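Local atomic coordinates of glucose-resistance amylase regulator (PDB entry 4RK6), a protein that binds glucose in a cleft between two lobes and, as a LacI-family regulator, probably controls transcription by binding regulatory DNA. Residues P235-K241 with E273-S279; D198-Q202 with G226-T230; Q55-F59 with W80-L85; T35-Y41 with M252-L256. All blocks are in the same frame, centred on the assembly; numbering follows the deposited sequence. Where two conformers were deposited one is given.

Interaction 1: residues P235-K241 with E273-S279; sequences PKLTTVK and ELIQRDS
Ser279 OG is gripped from two directions: Thr238 N donates to it at 2.9 Å, and it also hydrogen-bonds the carbonyl of Ile221, so one hydroxyl pins the end of 273-279 to two neighbouring segments. Next to it Thr238 OG1 takes over a job that a carbonyl would do in a regular sheet. With OG1 beside its own backbone N (chi1 -65°), it meets Arg277 N at 2.9 Å in a fairly straight bond of 162°. Leu237 O, left without that backbone donor, receives the guanidinium instead: Arg277 NH1 donates to Leu237 O at 3.1 Å, the oxygen lying 19° out of the guanidinium plane. The same NH1 also bonds Thr230 OG1, while Ile275 CG2 lies over one guanidinium face, toward its rim. Farther out, Asp278 N reaches Lys236 O at 3.0 Å from above the carbonyl plane, and a water linking Lys236 N to Asp278 OD2 closes this end. At the other end the pairing is regular. Thr239 and Ile275 form a hydrogen-bonded pair in which Ile275 N lies 2.7 Å from Thr239 O, and Lys241 N meets Glu273 O at 2.9 Å. On the Thr239 face Ile275 CD1 rests 3.7 Å from Lys241 CD; on the other, Val240 and Leu274 make a non-hydrogen-bonded pair, with Val240 also packing on helix 110-123. This is the antiparallel junction of an otherwise parallel sheet, where the strand crossing from the other lobe joins 238-241 in the periplasmic-binding-protein-like fold.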
loop_
_atom_site.group_PDB
_atom_site.type_symbol
_atom_site.label_atom_id
_atom_site.label_comp_id
_atom_site.label_asym_id
_atom_site.label_seq_id
_atom_site.Cartn_x
_atom_site.Cartn_y
_atom_site.Cartn_z
ATOM N N PRO A 235 19.116 -4.798 -4.603
ATOM C CA PRO A 235 19.307 -3.658 -5.512
ATOM C C PRO A 235 18.012 -3.019 -5.979
ATOM O O PRO A 235 16.962 -3.693 -6.053
ATOM C CB PRO A 235 19.976 -4.318 -6.725
ATOM C CG PRO A 235 19.395 -5.700 -6.745
ATOM C CD PRO A 235 19.335 -6.082 -5.289
ATOM N N LYS A 236 18.068 -1.730 -6.322
ATOM C CA LYS A 236 16.898 -1.062 -6.893
ATOM C C LYS A 236 16.486 -1.802 -8.167
ATOM O O LYS A 236 17.337 -2.227 -8.959
ATOM C CB LYS A 236 17.197 0.409 -7.200
ATOM C CG LYS A 236 17.375 1.292 -5.962
ATOM C CD LYS A 236 17.865 2.685 -6.342
ATOM C CE LYS A 236 17.856 3.652 -5.160
ATOM N NZ LYS A 236 16.521 4.262 -4.883
ATOM N N LEU A 237 15.185 -1.932 -8.360
ATOM C CA LEU A 237 14.648 -2.754 -9.447
ATOM C C LEU A 237 14.423 -1.980 -10.724
ATOM O O LEU A 237 13.745 -0.948 -10.746
ATOM C CB LEU A 237 13.340 -3.423 -9.011
ATOM C CG LEU A 237 13.515 -4.577 -8.042
ATOM C CD1 LEU A 237 12.246 -4.782 -7.222
ATOM C CD2 LEU A 237 13.911 -5.857 -8.797
ATOM N N THR A 238 14.998 -2.523 -11.787
ATOM C CA THR A 238 14.670 -2.137 -13.161
ATOM C C THR A 238 13.204 -2.497 -13.372
ATOM O O THR A 238 12.729 -3.569 -12.925
ATOM C CB THR A 238 15.607 -2.855 -14.124
ATOM O OG1 THR A 238 16.942 -2.374 -13.886
ATOM C CG2 THR A 238 15.242 -2.594 -15.580
ATOM N N THR A 239 12.453 -1.586 -13.991
ATOM C CA THR A 239 11.011 -1.714 -13.992
ATOM C C THR A 239 10.376 -1.019 -15.212
ATOM O O THR A 239 10.911 -0.014 -15.718
ATOM C CB THR A 239 10.430 -1.145 -12.677
ATOM O OG1 THR A 239 9.052 -1.486 -12.558
ATOM C CG2 THR A 239 10.595 0.389 -12.577
ATOM N N VAL A 240 9.255 -1.564 -15.687
ATOM C CA VAL A 240 8.353 -0.808 -16.575
ATOM C C VAL A 240 7.397 -0.029 -15.707
ATOM O O VAL A 240 6.510 -0.584 -15.029
ATOM C CB VAL A 240 7.584 -1.685 -17.590
ATOM C CG1 VAL A 240 6.505 -0.872 -18.324
ATOM C CG2 VAL A 240 8.555 -2.281 -18.583
ATOM N N LYS A 241 7.569 1.283 -15.715
ATOM C CA LYS A 241 6.733 2.150 -14.925
ATOM C C LYS A 241 5.448 2.499 -15.664
ATOM O O LYS A 241 5.497 3.074 -16.749
ATOM C CB LYS A 241 7.453 3.442 -14.578
ATOM C CG LYS A 241 6.700 4.240 -13.515
ATOM C CD LYS A 241 7.510 5.453 -13.084
ATOM C CE LYS A 241 7.215 5.874 -11.658
ATOM N NZ LYS A 241 5.823 6.330 -11.517
ATOM N N GLU A 273 7.358 3.419 -19.737
ATOM C CA GLU A 273 8.772 3.575 -19.979
ATOM C C GLU A 273 9.513 2.581 -19.097
ATOM O O GLU A 273 9.059 2.276 -17.986
ATOM C CB GLU A 273 9.195 4.984 -19.615
ATOM C CG GLU A 273 8.864 5.380 -18.176
ATOM C CD GLU A 273 8.915 6.887 -17.950
ATOM O OE1 GLU A 273 8.884 7.657 -18.950
ATOM O OE2 GLU A 273 9.004 7.296 -16.764
ATOM N N LEU A 274 10.632 2.122 -19.613
ATOM C CA LEU A 274 11.436 1.129 -18.938
ATOM C C LEU A 274 12.532 1.898 -18.220
ATOM O O LEU A 274 13.325 2.595 -18.848
ATOM C CB LEU A 274 11.974 0.134 -19.960
ATOM C CG LEU A 274 12.562 -1.135 -19.350
ATOM C CD1 LEU A 274 12.638 -2.245 -20.397
ATOM C CD2 LEU A 274 13.941 -0.882 -18.755
ATOM N N ILE A 275 12.507 1.852 -16.891
ATOM C CA ILE A 275 13.474 2.531 -16.083
ATOM C C ILE A 275 14.549 1.572 -15.640
ATOM O O ILE A 275 14.304 0.604 -14.900
ATOM C CB ILE A 275 12.820 3.168 -14.847
ATOM C CG1 ILE A 275 11.718 4.125 -15.277
ATOM C CG2 ILE A 275 13.877 3.878 -14.011
ATOM C CD1 ILE A 275 10.988 4.760 -14.130
ATOM N N GLN A 276 15.757 1.850 -16.093
ATOM C CA GLN A 276 16.888 0.988 -15.824
ATOM C C GLN A 276 17.496 1.395 -14.514
ATOM O O GLN A 276 17.834 2.561 -14.332
ATOM C CB GLN A 276 17.878 1.154 -16.970
ATOM C CG GLN A 276 19.124 0.350 -16.891
ATOM C CD GLN A 276 20.129 0.974 -17.792
ATOM O OE1 GLN A 276 19.878 1.106 -18.993
ATOM N NE2 GLN A 276 21.235 1.433 -17.222
ATOM N N ARG A 277 17.574 0.435 -13.594
ATOM C CA ARG A 277 18.180 0.651 -12.285
ATOM C C ARG A 277 19.303 -0.378 -12.096
ATOM O O ARG A 277 20.196 -0.414 -12.909
ATOM C CB ARG A 277 17.123 0.629 -11.182
ATOM C CG ARG A 277 16.043 1.679 -11.396
ATOM C CD ARG A 277 15.429 2.105 -10.090
ATOM N NE ARG A 277 14.446 3.174 -10.228
ATOM C CZ ARG A 277 13.139 3.006 -10.141
ATOM N NH1 ARG A 277 12.623 1.798 -9.976
ATOM N NH2 ARG A 277 12.347 4.061 -10.224
ATOM N N ASP A 278 19.261 -1.210 -11.059
ATOM C CA ASP A 278 20.431 -1.993 -10.640
ATOM C C ASP A 278 20.244 -3.511 -10.634
ATOM O O ASP A 278 21.100 -4.241 -10.150
ATOM C CB ASP A 278 20.882 -1.510 -9.252
ATOM C CG ASP A 278 21.334 -0.064 -9.266
ATOM O OD1 ASP A 278 22.008 0.342 -10.226
ATOM O OD2 ASP A 278 21.016 0.673 -8.324
ATOM N N SER A 279 19.166 -3.998 -11.227
ATOM C CA SER A 279 18.826 -5.412 -11.105
ATOM C C SER A 279 19.004 -6.239 -12.372
ATOM O O SER A 279 18.515 -7.366 -12.424
ATOM C CB SER A 279 17.387 -5.567 -10.577
ATOM O OG SER A 279 16.433 -5.080 -11.497
HETATM O O HOH W 1 20.593 -0.350 -5.941
#

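Interaction 2: residues D198-Q202 with G226-T230; sequences DMVGQ and GLQQT
The start of helix 198-210 and the turn before helix 229-232, each directly following residues of the glucose pocket, are tied together by Asp198, which comes just after Thr196 and Ala197 and holds Gly226 and Leu227, next in line after Asp225. The carboxylate works as a fork on two successive peptide N-H groups. Gly226 N sits 3.0 Å from Asp198 OD1 on its syn lone pair, and Leu227 N lies 2.8 Å from Asp198 OD2, also on the syn side but 29° out of the carboxylate plane. OD1 has a further hydrogen bond with Thr223 OG1, and a water carries OD2 on to Gln229 N, so the buried oxygens are well supplied and the group's rotation is fixed. Thr230 CG2 presses against the fork, 3.2 Å from Asp198 OD1. Both elements sit at the carboxyl ends of neighbouring parallel strands 192-195 and 220-223, where alpha/beta folds usually place their ligand sites. In the turn Leu227 O accepts from both N and OG1 of Thr230, which keeps the chain tightly curled. One helical turn beyond Asp198, Gln202 OE1 takes a nearly straight bond (174°) from Gln229 NE2 at 3.0 Å. Gln202 OE1 lies in the amide plane of Gln229, yet the two amides stand 79° apart. Both side chains bend at chi2 to meet this way. Gln229 NE2 also bonds OE1 of Gln229 in the second subunit. Within this chain the methyl CE of Met199, a selenomethionine, lies 3.4 Å from Gln229 OE1; Met199 also packs on Gln228 of the second subunit.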
loop_
_atom_site.group_PDB
_atom_site.type_symbol
_atom_site.label_atom_id
_atom_site.label_comp_id
_atom_site.label_asym_id
_atom_site.label_seq_id
_atom_site.Cartn_x
_atom_site.Cartn_y
_atom_site.Cartn_z
ATOM N N ASP A 198 5.708 -5.449 -8.847
ATOM C CA ASP A 198 6.911 -5.082 -8.094
ATOM C C ASP A 198 7.225 -6.015 -6.896
ATOM O O ASP A 198 8.389 -6.378 -6.677
ATOM C CB ASP A 198 6.828 -3.647 -7.575
ATOM C CG ASP A 198 6.622 -2.627 -8.693
ATOM O OD1 ASP A 198 7.112 -2.821 -9.834
ATOM O OD2 ASP A 198 5.958 -1.622 -8.384
HETATM N N MSE A 199 6.194 -6.399 -6.145
HETATM C CA MSE A 199 6.378 -7.224 -4.929
HETATM C C MSE A 199 6.908 -8.594 -5.310
HETATM O O MSE A 199 7.659 -9.179 -4.561
HETATM C CB MSE A 199 5.083 -7.335 -4.118
HETATM C CG MSE A 199 4.951 -6.171 -3.164
HETATM SE SE MSE A 199 6.291 -6.432 -1.747
HETATM C CE MSE A 199 5.431 -5.069 -0.618
ATOM N N VAL A 200 6.557 -9.094 -6.498
ATOM C CA VAL A 200 7.111 -10.361 -6.967
ATOM C C VAL A 200 8.627 -10.214 -7.068
ATOM O O VAL A 200 9.383 -11.098 -6.654
ATOM C CB VAL A 200 6.506 -10.785 -8.319
ATOM C CG1 VAL A 200 7.180 -12.043 -8.859
ATOM C CG2 VAL A 200 5.005 -10.959 -8.205
ATOM N N GLY A 201 9.084 -9.092 -7.623
ATOM C CA GLY A 201 10.502 -8.798 -7.735
ATOM C C GLY A 201 11.195 -8.714 -6.380
ATOM O O GLY A 201 12.300 -9.210 -6.200
ATOM N N GLN A 202 10.521 -8.108 -5.410
ATOM C CA GLN A 202 11.072 -8.048 -4.067
ATOM C C GLN A 202 11.228 -9.467 -3.462
ATOM O O GLN A 202 12.196 -9.754 -2.733
ATOM C CB GLN A 202 10.205 -7.161 -3.199
ATOM C CG GLN A 202 10.667 -7.034 -1.775
ATOM C CD GLN A 202 11.933 -6.223 -1.654
ATOM O OE1 GLN A 202 11.887 -4.979 -1.645
ATOM N NE2 GLN A 202 13.071 -6.906 -1.559
ATOM N N GLY A 226 6.429 -0.313 -11.422
ATOM C CA GLY A 226 7.345 0.763 -11.107
ATOM C C GLY A 226 6.951 1.634 -9.934
ATOM O O GLY A 226 7.298 2.814 -9.906
ATOM N N LEU A 227 6.237 1.058 -8.973
ATOM C CA LEU A 227 5.857 1.768 -7.747
ATOM C C LEU A 227 7.013 1.794 -6.720
ATOM O O LEU A 227 8.140 1.363 -7.024
ATOM C CB LEU A 227 4.566 1.197 -7.192
ATOM C CG LEU A 227 3.347 1.368 -8.125
ATOM C CD1 LEU A 227 2.196 0.513 -7.629
ATOM C CD2 LEU A 227 2.950 2.828 -8.237
ATOM N N GLN A 228 6.739 2.332 -5.521
ATOM C CA GLN A 228 7.783 2.609 -4.533
ATOM C C GLN A 228 8.668 1.418 -4.157
ATOM O O GLN A 228 9.849 1.591 -3.912
ATOM C CB GLN A 228 7.164 3.188 -3.256
ATOM C CG GLN A 228 8.189 3.556 -2.196
ATOM C CD GLN A 228 7.560 4.025 -0.899
ATOM O OE1 GLN A 228 6.524 3.509 -0.466
ATOM N NE2 GLN A 228 8.201 4.993 -0.254
ATOM N N GLN A 229 8.116 0.217 -4.115
ATOM C CA GLN A 229 8.951 -0.959 -3.788
ATOM C C GLN A 229 10.191 -1.093 -4.669
ATOM O O GLN A 229 11.253 -1.564 -4.203
ATOM C CB GLN A 229 8.124 -2.244 -3.804
ATOM C CG GLN A 229 8.674 -3.335 -2.928
ATOM C CD GLN A 229 8.528 -3.014 -1.438
ATOM O OE1 GLN A 229 7.541 -2.401 -1.007
ATOM N NE2 GLN A 229 9.491 -3.426 -0.658
ATOM N N THR A 230 10.103 -0.668 -5.934
ATOM C CA THR A 230 11.256 -0.757 -6.833
ATOM C C THR A 230 12.408 0.165 -6.451
ATOM O O THR A 230 13.550 -0.111 -6.769
ATOM C CB THR A 230 10.879 -0.503 -8.310
ATOM O OG1 THR A 230 10.473 0.865 -8.500
ATOM C CG2 THR A 230 9.796 -1.445 -8.746
HETATM O O HOH W 2 5.793 -1.022 -5.511
#

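Interaction 3: residues Q55-F59 with W80-L85; sequences QYQVF and WMIDKL
Trp80 pushes the outer rim of its six-membered ring into the hollow between Gln55, Tyr56 and Phe59. The tip, CH2, comes 3.6 Å from Tyr56 CA, while Trp80 CZ2 faces Gln55 CB at 4.0 Å and CZ3 lies 4.2 Å from Phe59 CB. Trp80 CG sits between the backbone N and carbonyl carbon (chi1 59°), a torsion that swings the indole across to the opposite helix. The Tyr56 ring lies beside this wedge, offering its edge: Tyr56 CD1 is 3.8 Å from Trp80 CZ3, with the two rings inclined at 50° rather than stacked. Phe59 is the return bump. It leans out, CG anti to its N, into the groove walled by Met81, Lys84 and Leu85. Lys84 lays its aliphatic CD over one ring face, its CB stands 3.7 Å from Phe59 CZ, and Leu85 CD2 meets the ring edge, 3.7 Å from Phe59 CE1. Selenomethionine Met81 sets CB over one indole face, toward the rim; its chain runs out straight until chi3, then turns its methyl CE to within 3.5 Å of Gln55 O. No hydrogen bond crosses between the segments; the polar ends are held outside them, Gln55 NE2 by Asp49 O and Trp80 NE1 by Glu52 OE1. The helix segments run nearly parallel, at 19° with axes 11.0 Å apart, as successive helices of beta-alpha-beta crossovers do. Underneath lies the sheet of this lobe, with Gln55 and Met81 settling on Leu48 of strand 42-48 and Leu85 on Val70 and Met72 of strand 69-72.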
loop_
_atom_site.group_PDB
_atom_site.type_symbol
_atom_site.label_atom_id
_atom_site.label_comp_id
_atom_site.label_asym_id
_atom_site.label_seq_id
_atom_site.Cartn_x
_atom_site.Cartn_y
_atom_site.Cartn_z
ATOM N N GLN A 55 -21.460 -8.807 -4.115
ATOM C CA GLN A 55 -21.331 -8.015 -5.335
ATOM C C GLN A 55 -22.637 -7.313 -5.669
ATOM O O GLN A 55 -22.648 -6.128 -6.036
ATOM C CB GLN A 55 -20.853 -8.891 -6.493
ATOM C CG GLN A 55 -19.424 -9.395 -6.336
ATOM C CD GLN A 55 -19.017 -10.359 -7.434
ATOM O OE1 GLN A 55 -19.865 -10.838 -8.195
ATOM N NE2 GLN A 55 -17.717 -10.660 -7.519
ATOM N N TYR A 56 -23.758 -8.009 -5.514
ATOM C CA TYR A 56 -25.042 -7.406 -5.818
ATOM C C TYR A 56 -25.374 -6.243 -4.866
ATOM O O TYR A 56 -25.945 -5.255 -5.291
ATOM C CB TYR A 56 -26.180 -8.439 -5.868
ATOM C CG TYR A 56 -27.458 -7.821 -6.392
ATOM C CD1 TYR A 56 -27.604 -7.519 -7.745
ATOM C CD2 TYR A 56 -28.504 -7.490 -5.530
ATOM C CE1 TYR A 56 -28.760 -6.928 -8.229
ATOM C CE2 TYR A 56 -29.663 -6.899 -6.006
ATOM C CZ TYR A 56 -29.786 -6.620 -7.354
ATOM O OH TYR A 56 -30.936 -6.035 -7.829
ATOM N N GLN A 57 -24.995 -6.367 -3.593
ATOM C CA GLN A 57 -25.178 -5.274 -2.616
ATOM C C GLN A 57 -24.383 -4.036 -3.016
ATOM O O GLN A 57 -24.905 -2.920 -2.963
ATOM C CB GLN A 57 -24.781 -5.710 -1.190
ATOM C CG GLN A 57 -25.585 -6.873 -0.617
ATOM C CD GLN A 57 -27.089 -6.653 -0.690
ATOM O OE1 GLN A 57 -27.592 -5.609 -0.277
ATOM N NE2 GLN A 57 -27.813 -7.637 -1.218
ATOM N N VAL A 58 -23.130 -4.241 -3.421
ATOM C CA VAL A 58 -22.285 -3.166 -3.946
ATOM C C VAL A 58 -22.970 -2.470 -5.112
ATOM O O VAL A 58 -22.979 -1.246 -5.195
ATOM C CB VAL A 58 -20.911 -3.696 -4.414
ATOM C CG1 VAL A 58 -20.142 -2.638 -5.209
ATOM C CG2 VAL A 58 -20.088 -4.158 -3.229
ATOM N N PHE A 59 -23.541 -3.250 -6.021
ATOM C CA PHE A 59 -24.253 -2.677 -7.136
ATOM C C PHE A 59 -25.439 -1.836 -6.657
ATOM O O PHE A 59 -25.653 -0.727 -7.144
ATOM C CB PHE A 59 -24.736 -3.762 -8.113
ATOM C CG PHE A 59 -25.814 -3.291 -9.017
ATOM C CD1 PHE A 59 -25.512 -2.495 -10.108
ATOM C CD2 PHE A 59 -27.144 -3.627 -8.786
ATOM C CE1 PHE A 59 -26.514 -2.030 -10.936
ATOM C CE2 PHE A 59 -28.150 -3.157 -9.612
ATOM C CZ PHE A 59 -27.834 -2.359 -10.694
ATOM N N TRP A 80 -23.073 -9.229 -15.513
ATOM C CA TRP A 80 -24.371 -8.698 -15.136
ATOM C C TRP A 80 -24.258 -7.309 -14.486
ATOM O O TRP A 80 -25.171 -6.521 -14.616
ATOM C CB TRP A 80 -25.187 -9.663 -14.231
ATOM C CG TRP A 80 -24.529 -10.054 -12.922
ATOM C CD1 TRP A 80 -23.911 -11.240 -12.638
ATOM C CD2 TRP A 80 -24.451 -9.262 -11.726
ATOM N NE1 TRP A 80 -23.438 -11.233 -11.344
ATOM C CE2 TRP A 80 -23.754 -10.032 -10.762
ATOM C CE3 TRP A 80 -24.903 -7.982 -11.375
ATOM C CZ2 TRP A 80 -23.492 -9.558 -9.469
ATOM C CZ3 TRP A 80 -24.635 -7.504 -10.090
ATOM C CH2 TRP A 80 -23.926 -8.292 -9.159
HETATM N N MSE A 81 -23.155 -7.029 -13.797
HETATM C CA MSE A 81 -22.959 -5.710 -13.160
HETATM C C MSE A 81 -22.737 -4.647 -14.211
HETATM O O MSE A 81 -23.308 -3.580 -14.132
HETATM C CB MSE A 81 -21.765 -5.700 -12.165
HETATM C CG MSE A 81 -21.729 -4.395 -11.360
HETATM SE SE MSE A 81 -20.159 -4.500 -10.167
HETATM C CE MSE A 81 -20.898 -5.932 -9.057
ATOM N N ILE A 82 -21.906 -4.958 -15.203
ATOM C CA ILE A 82 -21.631 -4.038 -16.303
ATOM C C ILE A 82 -22.935 -3.784 -17.044
ATOM O O ILE A 82 -23.344 -2.637 -17.220
ATOM C CB ILE A 82 -20.559 -4.595 -17.262
ATOM C CG1 ILE A 82 -19.201 -4.672 -16.560
ATOM C CG2 ILE A 82 -20.455 -3.726 -18.518
ATOM C CD1 ILE A 82 -18.192 -5.551 -17.272
ATOM N N ASP A 83 -23.619 -4.856 -17.442
ATOM C CA ASP A 83 -24.918 -4.716 -18.094
ATOM C C ASP A 83 -25.942 -3.931 -17.275
ATOM O O ASP A 83 -26.551 -3.020 -17.800
ATOM C CB ASP A 83 -25.513 -6.076 -18.483
ATOM C CG ASP A 83 -24.827 -6.692 -19.689
ATOM O OD1 ASP A 83 -24.768 -6.021 -20.753
ATOM O OD2 ASP A 83 -24.356 -7.856 -19.571
ATOM N N LYS A 84 -26.136 -4.273 -16.001
ATOM C CA LYS A 84 -27.128 -3.562 -15.193
ATOM C C LYS A 84 -26.805 -2.063 -15.066
ATOM O O LYS A 84 -27.703 -1.216 -15.127
ATOM C CB LYS A 84 -27.293 -4.220 -13.812
ATOM C CG LYS A 84 -28.141 -5.499 -13.855
ATOM C CD LYS A 84 -28.319 -6.070 -12.452
ATOM C CE LYS A 84 -29.591 -6.886 -12.291
ATOM N NZ LYS A 84 -30.814 -6.076 -12.537
ATOM N N LEU A 85 -25.534 -1.729 -14.950
ATOM C CA LEU A 85 -25.155 -0.306 -14.842
ATOM C C LEU A 85 -25.405 0.415 -16.150
ATOM O O LEU A 85 -26.051 1.457 -16.178
ATOM C CB LEU A 85 -23.694 -0.142 -14.400
ATOM C CG LEU A 85 -23.426 -0.597 -12.965
ATOM C CD1 LEU A 85 -21.941 -0.795 -12.783
ATOM C CD2 LEU A 85 -23.964 0.391 -11.942
#

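Interaction 4: residues T35-Y41 with M252-L256; sequences TTISSGY and MQLFL
Met252 runs from Thr35 to Tyr41, where helix 24-39 ends in a Schellman motif at Gly40 and lies beside helix 244-257, the two segment axes 35° apart. Start at Met252 CB, which lies 3.7 Å from Thr35 CG2. CG comes closer still to the same methyl, at 3.5 Å, a tight carbon pair for two side chains running antiparallel past one another. The Met252 chain then bends at chi2 and brings the selenium of this selenomethionine within 3.9 Å of Thr36 CG2. The methyl CE finishes over the face of Tyr41, 3.9 Å from the ring centroid and 23° off its normal, a CH-pi contact. Inward, Met252 also meets Val13 and Phe71 of the sheet. Leu256 packs alongside, its CD1 against Ser39 CB and its CD2 against Tyr41 CE1. On the outer side a water joins Thr35 OG1 to Gln253 OE1. Phe255 turns its edge toward the Tyr41 face in an offset edge-to-face pair, planes at 79°, and its CE2 lies 3.6 Å from Tyr41 OH.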
loop_
_atom_site.group_PDB
_atom_site.type_symbol
_atom_site.label_atom_id
_atom_site.label_comp_id
_atom_site.label_asym_id
_atom_site.label_seq_id
_atom_site.Cartn_x
_atom_site.Cartn_y
_atom_site.Cartn_z
ATOM N N THR A 35 -9.021 14.798 -11.155
ATOM C CA THR A 35 -9.916 15.222 -12.233
ATOM C C THR A 35 -11.350 15.389 -11.750
ATOM O O THR A 35 -12.056 16.275 -12.233
ATOM C CB THR A 35 -9.826 14.278 -13.457
ATOM O OG1 THR A 35 -8.469 14.250 -13.912
ATOM C CG2 THR A 35 -10.705 14.769 -14.600
ATOM N N THR A 36 -11.800 14.566 -10.798
ATOM C CA THR A 36 -13.137 14.744 -10.219
ATOM C C THR A 36 -13.224 16.050 -9.444
ATOM O O THR A 36 -14.223 16.771 -9.534
ATOM C CB THR A 36 -13.551 13.602 -9.265
ATOM O OG1 THR A 36 -12.655 13.545 -8.145
ATOM C CG2 THR A 36 -13.558 12.279 -9.998
ATOM N N ILE A 37 -12.169 16.344 -8.686
ATOM C CA ILE A 37 -12.130 17.553 -7.855
ATOM C C ILE A 37 -12.323 18.803 -8.720
ATOM O O ILE A 37 -13.145 19.667 -8.414
ATOM C CB ILE A 37 -10.817 17.624 -7.005
ATOM C CG1 ILE A 37 -11.146 17.897 -5.536
ATOM C CG2 ILE A 37 -9.803 18.640 -7.540
ATOM C CD1 ILE A 37 -11.779 16.718 -4.830
ATOM N N SER A 38 -11.598 18.872 -9.829
ATOM C CA SER A 38 -11.608 20.054 -10.665
ATOM C C SER A 38 -12.841 20.134 -11.571
ATOM O O SER A 38 -13.094 21.180 -12.154
ATOM C CB SER A 38 -10.328 20.120 -11.496
ATOM O OG SER A 38 -10.131 18.920 -12.215
ATOM N N SER A 39 -13.606 19.048 -11.691
ATOM C CA SER A 39 -14.856 19.076 -12.446
ATOM C C SER A 39 -16.096 19.165 -11.564
ATOM O O SER A 39 -17.215 19.124 -12.076
ATOM C CB SER A 39 -14.951 17.832 -13.340
ATOM O OG SER A 39 -14.884 16.655 -12.555
ATOM N N GLY A 40 -15.923 19.273 -10.246
ATOM C CA GLY A 40 -17.071 19.374 -9.336
ATOM C C GLY A 40 -17.814 18.075 -9.050
ATOM O O GLY A 40 -18.997 18.094 -8.692
ATOM N N TYR A 41 -17.123 16.948 -9.207
ATOM C CA TYR A 41 -17.666 15.634 -8.864
ATOM C C TYR A 41 -17.046 15.173 -7.565
ATOM O O TYR A 41 -15.965 15.615 -7.173
ATOM C CB TYR A 41 -17.317 14.583 -9.926
ATOM C CG TYR A 41 -18.276 14.527 -11.077
ATOM C CD1 TYR A 41 -18.194 15.444 -12.115
ATOM C CD2 TYR A 41 -19.267 13.563 -11.129
ATOM C CE1 TYR A 41 -19.083 15.396 -13.180
ATOM C CE2 TYR A 41 -20.152 13.499 -12.188
ATOM C CZ TYR A 41 -20.058 14.428 -13.203
ATOM O OH TYR A 41 -20.924 14.386 -14.256
HETATM N N MSE A 252 -11.378 9.568 -16.309
HETATM C CA MSE A 252 -12.357 10.557 -15.878
HETATM C C MSE A 252 -12.599 11.542 -17.001
HETATM O O MSE A 252 -13.749 11.929 -17.264
HETATM C CB MSE A 252 -11.903 11.236 -14.582
HETATM C CG MSE A 252 -12.947 12.190 -14.017
HETATM SE SE MSE A 252 -14.677 11.382 -13.611
HETATM C CE MSE A 252 -15.739 13.026 -13.342
ATOM N N GLN A 253 -11.548 11.927 -17.705
ATOM C CA GLN A 253 -11.719 12.877 -18.824
ATOM C C GLN A 253 -12.576 12.305 -19.950
ATOM O O GLN A 253 -13.356 13.017 -20.586
ATOM C CB GLN A 253 -10.375 13.319 -19.400
ATOM C CG GLN A 253 -10.494 14.615 -20.181
ATOM C CD GLN A 253 -10.943 15.749 -19.293
ATOM O OE1 GLN A 253 -10.419 15.932 -18.179
ATOM N NE2 GLN A 253 -11.918 16.520 -19.758
ATOM N N LEU A 254 -12.396 11.021 -20.227
ATOM C CA LEU A 254 -13.219 10.334 -21.201
ATOM C C LEU A 254 -14.696 10.451 -20.830
ATOM O O LEU A 254 -15.539 10.777 -21.683
ATOM C CB LEU A 254 -12.785 8.873 -21.313
ATOM C CG LEU A 254 -13.355 8.038 -22.448
ATOM C CD1 LEU A 254 -12.912 8.624 -23.777
ATOM C CD2 LEU A 254 -12.864 6.605 -22.304
ATOM N N PHE A 255 -15.009 10.249 -19.553
ATOM C CA PHE A 255 -16.389 10.363 -19.093
ATOM C C PHE A 255 -16.884 11.795 -19.240
ATOM O O PHE A 255 -17.998 12.040 -19.763
ATOM C CB PHE A 255 -16.534 9.879 -17.639
ATOM C CG PHE A 255 -17.847 10.254 -17.006
ATOM C CD1 PHE A 255 -19.036 9.714 -17.474
ATOM C CD2 PHE A 255 -17.900 11.155 -15.959
ATOM C CE1 PHE A 255 -20.256 10.070 -16.924
ATOM C CE2 PHE A 255 -19.116 11.504 -15.384
ATOM C CZ PHE A 255 -20.295 10.967 -15.861
ATOM N N LEU A 256 -16.077 12.743 -18.783
ATOM C CA LEU A 256 -16.463 14.157 -18.861
ATOM C C LEU A 256 -16.685 14.623 -20.313
ATOM O O LEU A 256 -17.559 15.444 -20.573
ATOM C CB LEU A 256 -15.434 15.049 -18.182
ATOM C CG LEU A 256 -15.346 14.885 -16.660
ATOM C CD1 LEU A 256 -14.111 15.586 -16.129
ATOM C CD2 LEU A 256 -16.617 15.374 -15.987
HETATM O O HOH W 3 -8.230 15.003 -16.994
#

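Overall arrangement
Interactions 1 and 2 are neighbours in one lobe, their centres 9 Å apart, and they touch directly, as where Leu237 N lies 2.9 Å from Thr230 O. Both lie near the glucose, with the side chain of Leu227 about 6 Å from the sugar and that of Val240 about 9 Å. Interactions 3 and 4 belong to the other lobe, their nearest atoms about 10 Å apart. Interaction 4 is linked to interaction 1 through the chain, since helix 244-257 lies between strands 238-241 and 267-275, although their centres are 32 Å apart. Interactions 2 and 3 both touch the second subunit.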